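Local structure of pyruvate kinase (6QXL) at residues R83-G89 with V148-L154; C119-D123 with V135-V139; Q264-I268 with A305-T310. The protein probably catalyses the last step of glycolysis, moving the phosphate of phosphoenolpyruvate to ADP to give pyruvate and ATP. All coordinates share one frame; numbering follows the deposited sequence.

How the contacts relate
Contacts 1 and 2 belong to the small beta domain set off from the barrel; contact 3 lies in the barrel itself. The first two are neighbours, their centres about 17 Å apart, and meet where Leu-149 CD2 packs 3.9 Å from Val-135 CG1. Both sit towards the outside of the chain and rely on main-chain hydrogen bonds, with glycines at close or sharply turned points and branched aliphatic residues filling in; contact 1 is partly buried, contact 2 mostly at the surface. Contact 3, with its centre about 35 and 36 Å from those of contacts 1 and 2, is buried between two helices, and its bonds come from side chains: a lysine, a glutamine and an aspartate, beside a packed isoleucine.

Contact 1. Residues R83-G89 with V148-L154; sequences RIELQVG and VLIGGPL
Arg-83 lies alongside Pro-153, pointing the same way, and meets the carbonyl of Leu-154. Its CB passes that carbonyl, and CG, set opposite the backbone N (chi1 -179°), lies 3.2 Å from Leu-154 O. CD then skirts the proline, a bend at chi3 turns the guanidinium back, and NH2 ends 3.7 Å from Pro-153 CB, which sits at the edge of the group near its plane. NH2 also forms a long salt bridge with Glu-85 OE1; both charged ends lie against Pro-153 CB, on an exposed face where polar groups cost little. The backbones of 83-86 and 152-154 form a two-stranded antiparallel ribbon in the small domain of the pyruvate kinase fold. Ile-84 and Leu-154 exchange two bonds, Ile-84 N to Leu-154 O being 2.9 Å and nearly straight; Leu-86 and Gly-152 exchange another two. Turned to the other face, Leu-86 CD1 reaches Leu-154 CD2 at 4.0 Å and Val-148 CG2 at 4.1 Å, an apolar layer that continues onto Phe-92 and Met-134. Gly-151, bare of a side chain, lets its CA come within 3.3 Å of Leu-86 O. Val-88 CG2 rests 3.6 Å from Leu-149 O, and Gly-89 N donates to Val-148 O.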
ATOM      1  N   ARG A  83     -15.923 -33.878 -47.161  1.00 43.98           N
ATOM      2  CA  ARG A  83     -15.243 -33.993 -45.919  1.00 50.61           C
ATOM      3  C   ARG A  83     -14.565 -35.324 -45.790  1.00 47.80           C
ATOM      4  O   ARG A  83     -14.896 -36.239 -46.463  1.00 53.44           O
ATOM      5  CB  ARG A  83     -16.287 -33.821 -44.822  1.00 57.98           C
ATOM      6  CG  ARG A  83     -15.772 -33.886 -43.406  1.00 68.40           C
ATOM      7  CD  ARG A  83     -16.878 -33.632 -42.426  1.00 77.21           C
ATOM      8  NE  ARG A  83     -17.908 -34.661 -42.448  1.00 88.95           N
ATOM      9  CZ  ARG A  83     -17.842 -35.818 -41.800  1.00 94.18           C
ATOM     10  NH1 ARG A  83     -18.854 -36.675 -41.878  1.00 99.24           N
ATOM     11  NH2 ARG A  83     -16.769 -36.123 -41.088  1.00 92.05           N
ATOM     12  N   ILE A  84     -13.548 -35.394 -44.972  1.00 43.54           N
ATOM     13  CA  ILE A  84     -12.877 -36.655 -44.661  1.00 40.97           C
ATOM     14  C   ILE A  84     -12.715 -36.771 -43.153  1.00 37.30           C
ATOM     15  O   ILE A  84     -12.889 -35.808 -42.418  1.00 39.61           O
ATOM     16  CB  ILE A  84     -11.476 -36.794 -45.326  1.00 45.44           C
ATOM     17  CG1 ILE A  84     -10.532 -35.661 -44.840  1.00 51.77           C
ATOM     18  CG2 ILE A  84     -11.574 -36.755 -46.834  1.00 44.33           C
ATOM     19  CD1 ILE A  84      -9.055 -35.968 -44.977  1.00 58.07           C
ATOM     20  N   GLU A  85     -12.337 -37.955 -42.709  1.00 40.39           N
ATOM     21  CA  GLU A  85     -12.063 -38.247 -41.315  1.00 45.22           C
ATOM     22  C   GLU A  85     -10.681 -38.847 -41.198  1.00 42.84           C
ATOM     23  O   GLU A  85     -10.330 -39.733 -41.949  1.00 41.91           O
ATOM     24  CB  GLU A  85     -13.113 -39.247 -40.790  1.00 61.30           C
ATOM     25  CG  GLU A  85     -14.338 -38.603 -40.157  1.00 68.63           C
ATOM     26  CD  GLU A  85     -14.109 -38.153 -38.717  1.00 77.01           C
ATOM     27  OE1 GLU A  85     -14.985 -37.380 -38.248  1.00 78.56           O
ATOM     28  OE2 GLU A  85     -13.160 -38.626 -38.010  1.00 72.03           O
ATOM     29  N   LEU A  86      -9.910 -38.381 -40.226  1.00 41.81           N
ATOM     30  CA  LEU A  86      -8.517 -38.796 -40.041  1.00 41.50           C
ATOM     31  C   LEU A  86      -8.311 -39.356 -38.665  1.00 40.90           C
ATOM     32  O   LEU A  86      -8.885 -38.857 -37.701  1.00 45.79           O
ATOM     33  CB  LEU A  86      -7.541 -37.629 -40.255  1.00 45.86           C
ATOM     34  CG  LEU A  86      -7.398 -37.043 -41.645  1.00 50.72           C
ATOM     35  CD1 LEU A  86      -6.626 -35.714 -41.587  1.00 57.49           C
ATOM     36  CD2 LEU A  86      -6.667 -38.057 -42.524  1.00 52.06           C
ATOM     37  N   GLN A  87      -7.475 -40.399 -38.601  1.00 44.62           N
ATOM     38  CA  GLN A  87      -7.163 -41.091 -37.361  1.00 50.50           C
ATOM     39  C   GLN A  87      -5.705 -40.840 -36.982  1.00 45.57           C
ATOM     40  O   GLN A  87      -4.841 -40.594 -37.826  1.00 46.33           O
ATOM     41  CB  GLN A  87      -7.416 -42.567 -37.498  1.00 61.78           C
ATOM     42  CG  GLN A  87      -8.864 -42.887 -37.802  1.00 70.81           C
ATOM     43  CD  GLN A  87      -9.131 -44.376 -37.775  1.00 85.97           C
ATOM     44  OE1 GLN A  87      -8.531 -45.164 -37.004  1.00 93.72           O
ATOM     45  NE2 GLN A  87     -10.084 -44.803 -38.615  1.00102.17           N
ATOM     46  N   VAL A  88      -5.442 -40.952 -35.690  1.00 44.96           N
ATOM     47  CA  VAL A  88      -4.100 -40.780 -35.179  1.00 47.81           C
ATOM     48  C   VAL A  88      -3.172 -41.768 -35.889  1.00 50.43           C
ATOM     49  O   VAL A  88      -3.526 -42.921 -36.091  1.00 55.41           O
ATOM     50  CB  VAL A  88      -4.046 -40.978 -33.646  1.00 46.13           C
ATOM     51  CG1 VAL A  88      -2.604 -40.790 -33.143  1.00 42.96           C
ATOM     52  CG2 VAL A  88      -5.015 -39.969 -32.978  1.00 50.95           C
ATOM     53  N   GLY A  89      -2.007 -41.280 -36.321  1.00 47.44           N
ATOM     54  CA  GLY A  89      -1.024 -42.099 -37.017  1.00 46.24           C
ATOM     55  C   GLY A  89      -1.138 -42.083 -38.527  1.00 46.01           C
ATOM     56  O   GLY A  89      -0.176 -42.448 -39.211  1.00 49.98           O
ATOM     57  N   VAL A 148      -0.659 -37.518 -38.482  1.00 45.76           N
ATOM     58  CA  VAL A 148      -1.713 -36.988 -37.628  1.00 39.56           C
ATOM     59  C   VAL A 148      -1.415 -37.336 -36.165  1.00 38.68           C
ATOM     60  O   VAL A 148      -1.183 -38.497 -35.811  1.00 40.48           O
ATOM     61  CB  VAL A 148      -3.093 -37.546 -38.037  1.00 39.20           C
ATOM     62  CG1 VAL A 148      -4.189 -37.096 -37.062  1.00 41.18           C
ATOM     63  CG2 VAL A 148      -3.419 -37.147 -39.479  1.00 38.94           C
ATOM     64  N   LEU A 149      -1.387 -36.305 -35.324  1.00 40.45           N
ATOM     65  CA  LEU A 149      -1.210 -36.462 -33.877  1.00 38.77           C
ATOM     66  C   LEU A 149      -2.565 -36.545 -33.174  1.00 41.62           C
ATOM     67  O   LEU A 149      -2.736 -37.334 -32.244  1.00 44.99           O
ATOM     68  CB  LEU A 149      -0.411 -35.306 -33.302  1.00 39.60           C
ATOM     69  CG  LEU A 149       1.076 -35.309 -33.701  1.00 42.40           C
ATOM     70  CD1 LEU A 149       1.815 -34.198 -32.959  1.00 44.37           C
ATOM     71  CD2 LEU A 149       1.792 -36.683 -33.545  1.00 43.08           C
ATOM     72  N   ILE A 150      -3.508 -35.705 -33.596  1.00 39.87           N
ATOM     73  CA  ILE A 150      -4.852 -35.696 -33.053  1.00 44.16           C
ATOM     74  C   ILE A 150      -5.818 -35.709 -34.222  1.00 42.74           C
ATOM     75  O   ILE A 150      -5.802 -34.812 -35.065  1.00 42.41           O
ATOM     76  CB  ILE A 150      -5.090 -34.459 -32.165  1.00 48.26           C
ATOM     77  CG1 ILE A 150      -4.281 -34.605 -30.858  1.00 48.28           C
ATOM     78  CG2 ILE A 150      -6.579 -34.263 -31.867  1.00 45.95           C
ATOM     79  CD1 ILE A 150      -3.906 -33.292 -30.202  1.00 55.15           C
ATOM     80  N   GLY A 151      -6.658 -36.735 -34.250  1.00 45.36           N
ATOM     81  CA  GLY A 151      -7.566 -36.952 -35.349  1.00 46.73           C
ATOM     82  C   GLY A 151      -8.818 -36.133 -35.261  1.00 48.00           C
ATOM     83  O   GLY A 151      -9.035 -35.413 -34.316  1.00 49.12           O
ATOM     84  N   GLY A 152      -9.663 -36.310 -36.271  1.00 46.08           N
ATOM     85  CA  GLY A 152     -10.923 -35.614 -36.376  1.00 44.48           C
ATOM     86  C   GLY A 152     -11.317 -35.407 -37.817  1.00 42.27           C
ATOM     87  O   GLY A 152     -10.660 -35.906 -38.719  1.00 47.35           O
ATOM     88  N   PRO A 153     -12.386 -34.670 -38.062  1.00 42.95           N
ATOM     89  CA  PRO A 153     -12.788 -34.386 -39.426  1.00 43.83           C
ATOM     90  C   PRO A 153     -12.052 -33.213 -40.050  1.00 43.43           C
ATOM     91  O   PRO A 153     -11.563 -32.346 -39.342  1.00 45.53           O
ATOM     92  CB  PRO A 153     -14.295 -34.078 -39.279  1.00 45.02           C
ATOM     93  CG  PRO A 153     -14.386 -33.455 -37.935  1.00 44.06           C
ATOM     94  CD  PRO A 153     -13.356 -34.154 -37.068  1.00 45.72           C
ATOM     95  N   LEU A 154     -12.015 -33.189 -41.374  1.00 39.86           N
ATOM     96  CA  LEU A 154     -11.457 -32.080 -42.133  1.00 38.12           C
ATOM     97  C   LEU A 154     -12.394 -31.823 -43.299  1.00 36.35           C
ATOM     98  O   LEU A 154     -12.868 -32.762 -43.924  1.00 40.74           O
ATOM     99  CB  LEU A 154     -10.060 -32.442 -42.642  1.00 42.46           C
ATOM    100  CG  LEU A 154      -8.918 -31.416 -42.502  1.00 47.96           C
ATOM    101  CD1 LEU A 154      -8.802 -30.873 -41.087  1.00 52.02           C
ATOM    102  CD2 LEU A 154      -7.568 -32.024 -42.836  1.00 46.84           C
TER

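Contact 2. Residues C119-D123 with V135-V139; sequences CGVGD and VVEEV
Gly-122 and Asp-123 dock onto the backbone of Val-136, and this is the tight side of the contact. Gly-122 N donates to Val-136 O over 2.9 Å, almost straight (176°) and in the plane of the carbonyl, while Val-136 N donates to Asp-123 O. The buried Val-136 packs across the carbonyl oxygens of Gly-120 and Asp-123: its CB lies 3.5 Å from Gly-120 O, and with CG1 opposite the backbone N (chi1 176°) that branch lies 3.7 Å from Gly-120 O and CG2 3.6 Å from Asp-123 O. A compact branched residue suits a place where one methyl lies nearest each carbonyl. The carboxylate of Asp-123 ties the two ends of the turn together, Gly-120 N reaching OD2 at 2.9 Å from above the carboxylate plane; the same oxygen is shared with Arg-162 in a salt bridge. The outer side is looser. Exposed Val-121 lays CG1 3.6 Å from Glu-137 O, and its CG2 touches Val-139 CG2 only at 4.2 Å. Glu-137 pairs with Arg-147 and Lys-91, Glu-138 with Arg-145; the backbone here is a classic beta bulge, both residues lying opposite Arg-145. Gly-122 takes the positive phi of the third turn position, so residues 120-123 make a type II beta turn that leads from helix 113-118 into the beta hairpin of strands 124-127 and 132-139.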
ATOM      1  N   CYS A 119       7.595 -23.826 -43.282  1.00 46.22           N
ATOM      2  CA  CYS A 119       7.601 -24.979 -42.465  1.00 41.54           C
ATOM      3  C   CYS A 119       8.824 -25.908 -42.636  1.00 41.25           C
ATOM      4  O   CYS A 119       9.407 -25.919 -43.704  1.00 39.08           O
ATOM      5  CB  CYS A 119       6.355 -25.736 -42.554  1.00 42.35           C
ATOM      6  SG  CYS A 119       4.961 -24.816 -41.950  1.00 46.27           S
ATOM      7  N   GLY A 120       9.129 -26.618 -41.531  1.00 40.94           N
ATOM      8  CA  GLY A 120      10.196 -27.540 -41.477  1.00 37.44           C
ATOM      9  C   GLY A 120       9.813 -28.807 -40.670  1.00 37.32           C
ATOM     10  O   GLY A 120       8.809 -28.853 -39.939  1.00 35.16           O
ATOM     11  N   VAL A 121      10.653 -29.828 -40.819  1.00 35.55           N
ATOM     12  CA  VAL A 121      10.448 -31.078 -40.139  1.00 34.44           C
ATOM     13  C   VAL A 121      10.346 -30.833 -38.636  1.00 33.40           C
ATOM     14  O   VAL A 121      11.137 -30.093 -38.081  1.00 39.58           O
ATOM     15  CB  VAL A 121      11.614 -32.076 -40.429  1.00 34.81           C
ATOM     16  CG1 VAL A 121      11.365 -33.427 -39.758  1.00 37.14           C
ATOM     17  CG2 VAL A 121      11.826 -32.253 -41.926  1.00 33.24           C
ATOM     18  N   GLY A 122       9.338 -31.416 -38.008  1.00 32.72           N
ATOM     19  CA  GLY A 122       9.089 -31.210 -36.580  1.00 33.00           C
ATOM     20  C   GLY A 122       7.990 -30.222 -36.260  1.00 36.33           C
ATOM     21  O   GLY A 122       7.391 -30.323 -35.224  1.00 39.17           O
ATOM     22  N   ASP A 123       7.721 -29.275 -37.159  1.00 39.97           N
ATOM     23  CA  ASP A 123       6.661 -28.280 -36.933  1.00 38.14           C
ATOM     24  C   ASP A 123       5.311 -28.962 -36.699  1.00 37.23           C
ATOM     25  O   ASP A 123       5.025 -29.988 -37.337  1.00 41.09           O
ATOM     26  CB  ASP A 123       6.549 -27.321 -38.109  1.00 39.50           C
ATOM     27  CG  ASP A 123       7.759 -26.363 -38.223  1.00 41.12           C
ATOM     28  OD1 ASP A 123       8.707 -26.448 -37.413  1.00 44.96           O
ATOM     29  OD2 ASP A 123       7.821 -25.535 -39.159  1.00 38.85           O
ATOM     30  N   VAL A 135       2.035 -33.277 -37.371  1.00 38.39           N
ATOM     31  CA  VAL A 135       3.449 -32.943 -37.317  1.00 38.71           C
ATOM     32  C   VAL A 135       4.070 -33.185 -38.700  1.00 36.53           C
ATOM     33  O   VAL A 135       3.754 -34.174 -39.361  1.00 35.44           O
ATOM     34  CB  VAL A 135       4.177 -33.733 -36.208  1.00 41.93           C
ATOM     35  CG1 VAL A 135       4.056 -35.246 -36.427  1.00 41.78           C
ATOM     36  CG2 VAL A 135       5.648 -33.297 -36.112  1.00 42.25           C
ATOM     37  N   VAL A 136       4.956 -32.280 -39.110  1.00 33.71           N
ATOM     38  CA  VAL A 136       5.603 -32.368 -40.410  1.00 33.23           C
ATOM     39  C   VAL A 136       6.738 -33.394 -40.331  1.00 34.73           C
ATOM     40  O   VAL A 136       7.667 -33.247 -39.534  1.00 36.72           O
ATOM     41  CB  VAL A 136       6.167 -30.998 -40.841  1.00 38.38           C
ATOM     42  CG1 VAL A 136       6.928 -31.095 -42.164  1.00 44.82           C
ATOM     43  CG2 VAL A 136       5.049 -29.975 -40.954  1.00 37.39           C
ATOM     44  N   GLU A 137       6.643 -34.445 -41.147  1.00 33.11           N
ATOM     45  CA  GLU A 137       7.673 -35.499 -41.192  1.00 35.19           C
ATOM     46  C   GLU A 137       8.698 -35.277 -42.299  1.00 35.23           C
ATOM     47  O   GLU A 137       9.857 -35.642 -42.134  1.00 36.73           O
ATOM     48  CB  GLU A 137       7.010 -36.871 -41.401  1.00 41.02           C
ATOM     49  CG  GLU A 137       6.370 -37.501 -40.138  1.00 46.48           C
ATOM     50  CD  GLU A 137       5.896 -38.918 -40.364  1.00 53.24           C
ATOM     51  OE1 GLU A 137       5.579 -39.264 -41.531  1.00 59.71           O
ATOM     52  OE2 GLU A 137       5.756 -39.670 -39.375  1.00 56.91           O
ATOM     53  N   GLU A 138       8.259 -34.744 -43.441  1.00 33.88           N
ATOM     54  CA  GLU A 138       9.125 -34.508 -44.592  1.00 35.75           C
ATOM     55  C   GLU A 138       8.682 -33.243 -45.307  1.00 34.44           C
ATOM     56  O   GLU A 138       7.492 -32.920 -45.350  1.00 34.70           O
ATOM     57  CB  GLU A 138       9.076 -35.677 -45.576  1.00 40.20           C
ATOM     58  CG  GLU A 138       9.625 -36.988 -45.045  1.00 45.31           C
ATOM     59  CD  GLU A 138       9.562 -38.129 -46.060  1.00 44.23           C
ATOM     60  OE1 GLU A 138       9.160 -37.951 -47.207  1.00 44.99           O
ATOM     61  OE2 GLU A 138       9.934 -39.245 -45.666  1.00 41.40           O
ATOM     62  N   VAL A 139       9.653 -32.526 -45.861  1.00 33.04           N
ATOM     63  CA  VAL A 139       9.406 -31.332 -46.635  1.00 31.39           C
ATOM     64  C   VAL A 139       9.989 -31.550 -48.030  1.00 31.28           C
ATOM     65  O   VAL A 139      11.117 -32.017 -48.161  1.00 38.85           O
ATOM     66  CB  VAL A 139      10.065 -30.094 -45.984  1.00 34.21           C
ATOM     67  CG1 VAL A 139       9.779 -28.844 -46.781  1.00 34.04           C
ATOM     68  CG2 VAL A 139       9.533 -29.899 -44.619  1.00 35.74           C
TER

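Contact 3. Residues Q264-I268 with A305-T310; sequences QKKII and AVLDYT
Lys-265 NZ is gripped by Asp-308 OD1 at 2.8 Å, more weakly by water 1, and by Asn-304 OD1 of the second subunit. The lysine crosses the aspartate at about a right angle, and a bend at its last torsion (chi4 70°) turns the ammonium onto the syn side of the carboxylate, 16° out of its plane. A long flexible residue suits this place, since it spans both the helix pair and the subunit boundary. The other oxygen, Asp-308 OD2, accepts from water 1 at 3.1 Å and weakly from Gln-264 NE2, whose amide is turned 75° from the carboxylate. Gln-264 OE1 is taken by Arg-248. Both ends of the buried amide thus meet a partner, the NE2 one weakly. One helical turn on, Ile-268 supplies the apolar half: CD1 lies 3.7 Å from Asp-308 CB, and CG2 packs against the main-chain oxygen of Asp-308. Tyr-309 adopts a positive phi, and the bonds from Thr-310 N to Ala-305 O and from Tyr-309 N to Val-306 O close helix 296-307 with a Schellman motif. The end of this helix packs against helix 260-273; the two are successive helices of the outer layer of the TIM barrel.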
ATOM      1  N   GLN A 264      -4.076 -12.477 -21.490  1.00 38.51           N
ATOM      2  CA  GLN A 264      -5.376 -11.850 -21.465  1.00 37.50           C
ATOM      3  C   GLN A 264      -5.378 -10.684 -20.483  1.00 35.37           C
ATOM      4  O   GLN A 264      -5.820  -9.580 -20.807  1.00 36.09           O
ATOM      5  CB  GLN A 264      -6.494 -12.832 -21.110  1.00 40.11           C
ATOM      6  CG  GLN A 264      -7.874 -12.179 -21.062  1.00 38.49           C
ATOM      7  CD  GLN A 264      -8.972 -13.145 -20.670  1.00 37.09           C
ATOM      8  OE1 GLN A 264      -9.157 -14.178 -21.282  1.00 44.12           O
ATOM      9  NE2 GLN A 264      -9.751 -12.779 -19.668  1.00 39.58           N
ATOM     10  N   LYS A 265      -4.842 -10.922 -19.292  1.00 35.13           N
ATOM     11  CA  LYS A 265      -4.825  -9.888 -18.271  1.00 32.78           C
ATOM     12  C   LYS A 265      -3.921  -8.727 -18.650  1.00 33.15           C
ATOM     13  O   LYS A 265      -4.293  -7.562 -18.423  1.00 35.60           O
ATOM     14  CB  LYS A 265      -4.463 -10.473 -16.915  1.00 30.92           C
ATOM     15  CG  LYS A 265      -5.651 -11.156 -16.241  1.00 31.48           C
ATOM     16  CD  LYS A 265      -5.254 -12.256 -15.282  1.00 36.68           C
ATOM     17  CE  LYS A 265      -6.334 -12.563 -14.215  1.00 37.54           C
ATOM     18  NZ  LYS A 265      -7.571 -13.223 -14.753  1.00 34.31           N
ATOM     19  N   LYS A 266      -2.777  -9.024 -19.262  1.00 34.17           N
ATOM     20  CA  LYS A 266      -1.880  -7.969 -19.674  1.00 38.12           C
ATOM     21  C   LYS A 266      -2.499  -7.100 -20.759  1.00 39.31           C
ATOM     22  O   LYS A 266      -2.491  -5.869 -20.661  1.00 39.31           O
ATOM     23  CB  LYS A 266      -0.531  -8.547 -20.141  1.00 40.95           C
ATOM     24  CG  LYS A 266       0.514  -7.477 -20.488  1.00 47.06           C
ATOM     25  CD  LYS A 266       1.949  -7.735 -19.901  1.00 53.54           C
ATOM     26  CE  LYS A 266       2.831  -8.710 -20.640  1.00 56.41           C
ATOM     27  NZ  LYS A 266       4.167  -8.506 -20.052  1.00 63.24           N
ATOM     28  N   ILE A 267      -3.088  -7.739 -21.765  1.00 37.41           N
ATOM     29  CA  ILE A 267      -3.674  -6.998 -22.873  1.00 35.02           C
ATOM     30  C   ILE A 267      -4.763  -6.045 -22.359  1.00 32.24           C
ATOM     31  O   ILE A 267      -4.788  -4.879 -22.724  1.00 27.54           O
ATOM     32  CB  ILE A 267      -4.255  -7.945 -23.926  1.00 35.92           C
ATOM     33  CG1 ILE A 267      -3.156  -8.742 -24.622  1.00 37.74           C
ATOM     34  CG2 ILE A 267      -5.046  -7.160 -24.962  1.00 35.71           C
ATOM     35  CD1 ILE A 267      -3.660  -9.986 -25.323  1.00 37.38           C
ATOM     36  N   ILE A 268      -5.653  -6.544 -21.511  1.00 31.71           N
ATOM     37  CA  ILE A 268      -6.735  -5.720 -21.005  1.00 29.96           C
ATOM     38  C   ILE A 268      -6.169  -4.523 -20.257  1.00 31.60           C
ATOM     39  O   ILE A 268      -6.570  -3.383 -20.499  1.00 35.62           O
ATOM     40  CB  ILE A 268      -7.669  -6.536 -20.105  1.00 30.82           C
ATOM     41  CG1 ILE A 268      -8.459  -7.518 -20.947  1.00 28.32           C
ATOM     42  CG2 ILE A 268      -8.605  -5.628 -19.329  1.00 32.95           C
ATOM     43  CD1 ILE A 268      -9.124  -8.615 -20.147  1.00 29.05           C
ATOM     44  N   ALA A 305     -13.406 -12.424 -16.857  1.00 34.60           N
ATOM     45  CA  ALA A 305     -13.130 -11.347 -17.826  1.00 34.41           C
ATOM     46  C   ALA A 305     -13.725 -10.024 -17.334  1.00 34.08           C
ATOM     47  O   ALA A 305     -13.107  -8.974 -17.481  1.00 37.17           O
ATOM     48  CB  ALA A 305     -13.656 -11.697 -19.209  1.00 36.47           C
ATOM     49  N   VAL A 306     -14.889 -10.088 -16.710  1.00 33.22           N
ATOM     50  CA  VAL A 306     -15.507  -8.900 -16.156  1.00 36.04           C
ATOM     51  C   VAL A 306     -14.664  -8.340 -15.012  1.00 36.87           C
ATOM     52  O   VAL A 306     -14.460  -7.121 -14.923  1.00 41.56           O
ATOM     53  CB  VAL A 306     -16.944  -9.186 -15.706  1.00 37.16           C
ATOM     54  CG1 VAL A 306     -17.530  -7.993 -14.968  1.00 38.16           C
ATOM     55  CG2 VAL A 306     -17.816  -9.531 -16.924  1.00 37.19           C
ATOM     56  N   LEU A 307     -14.145  -9.202 -14.150  1.00 36.28           N
ATOM     57  CA  LEU A 307     -13.278  -8.744 -13.067  1.00 34.78           C
ATOM     58  C   LEU A 307     -11.926  -8.254 -13.578  1.00 38.61           C
ATOM     59  O   LEU A 307     -11.382  -7.320 -13.001  1.00 42.53           O
ATOM     60  CB  LEU A 307     -13.095  -9.818 -12.028  1.00 31.85           C
ATOM     61  CG  LEU A 307     -14.367 -10.344 -11.365  1.00 34.52           C
ATOM     62  CD1 LEU A 307     -14.045 -11.427 -10.369  1.00 34.58           C
ATOM     63  CD2 LEU A 307     -15.201  -9.274 -10.706  1.00 34.76           C
ATOM     64  N   ASP A 308     -11.419  -8.813 -14.681  1.00 37.63           N
ATOM     65  CA  ASP A 308     -10.231  -8.238 -15.333  1.00 36.97           C
ATOM     66  C   ASP A 308     -10.509  -6.822 -15.887  1.00 39.23           C
ATOM     67  O   ASP A 308      -9.581  -6.140 -16.320  1.00 33.00           O
ATOM     68  CB  ASP A 308      -9.725  -9.110 -16.490  1.00 39.30           C
ATOM     69  CG  ASP A 308      -9.350 -10.549 -16.086  1.00 45.52           C
ATOM     70  OD1 ASP A 308      -8.842 -10.744 -14.950  1.00 61.88           O
ATOM     71  OD2 ASP A 308      -9.572 -11.496 -16.904  1.00 48.84           O
ATOM     72  N   TYR A 309     -11.784  -6.410 -15.901  1.00 36.56           N
ATOM     73  CA  TYR A 309     -12.218  -5.099 -16.393  1.00 38.40           C
ATOM     74  C   TYR A 309     -12.134  -4.957 -17.918  1.00 39.01           C
ATOM     75  O   TYR A 309     -11.753  -3.918 -18.451  1.00 38.54           O
ATOM     76  CB  TYR A 309     -11.532  -3.908 -15.653  1.00 39.22           C
ATOM     77  CG  TYR A 309     -12.567  -2.962 -15.125  1.00 38.53           C
ATOM     78  CD1 TYR A 309     -13.306  -3.298 -13.975  1.00 39.40           C
ATOM     79  CD2 TYR A 309     -12.883  -1.779 -15.799  1.00 38.05           C
ATOM     80  CE1 TYR A 309     -14.293  -2.458 -13.495  1.00 39.28           C
ATOM     81  CE2 TYR A 309     -13.874  -0.931 -15.315  1.00 37.54           C
ATOM     82  CZ  TYR A 309     -14.576  -1.280 -14.170  1.00 39.48           C
ATOM     83  OH  TYR A 309     -15.568  -0.463 -13.697  1.00 43.18           O
ATOM     84  N   THR A 310     -12.538  -6.008 -18.611  1.00 37.47           N
ATOM     85  CA  THR A 310     -12.765  -5.943 -20.042  1.00 33.89           C
ATOM     86  C   THR A 310     -13.945  -5.012 -20.313  1.00 34.50           C
ATOM     87  O   THR A 310     -14.858  -4.885 -19.490  1.00 32.80           O
ATOM     88  CB  THR A 310     -13.040  -7.363 -20.614  1.00 33.31           C
ATOM     89  OG1 THR A 310     -12.826  -7.376 -22.031  1.00 32.91           O
ATOM     90  CG2 THR A 310     -14.431  -7.860 -20.299  1.00 30.86           C
TER
HETATM   91  O   HOH W   1      -8.649 -14.428 -17.426  1.00 57.47           O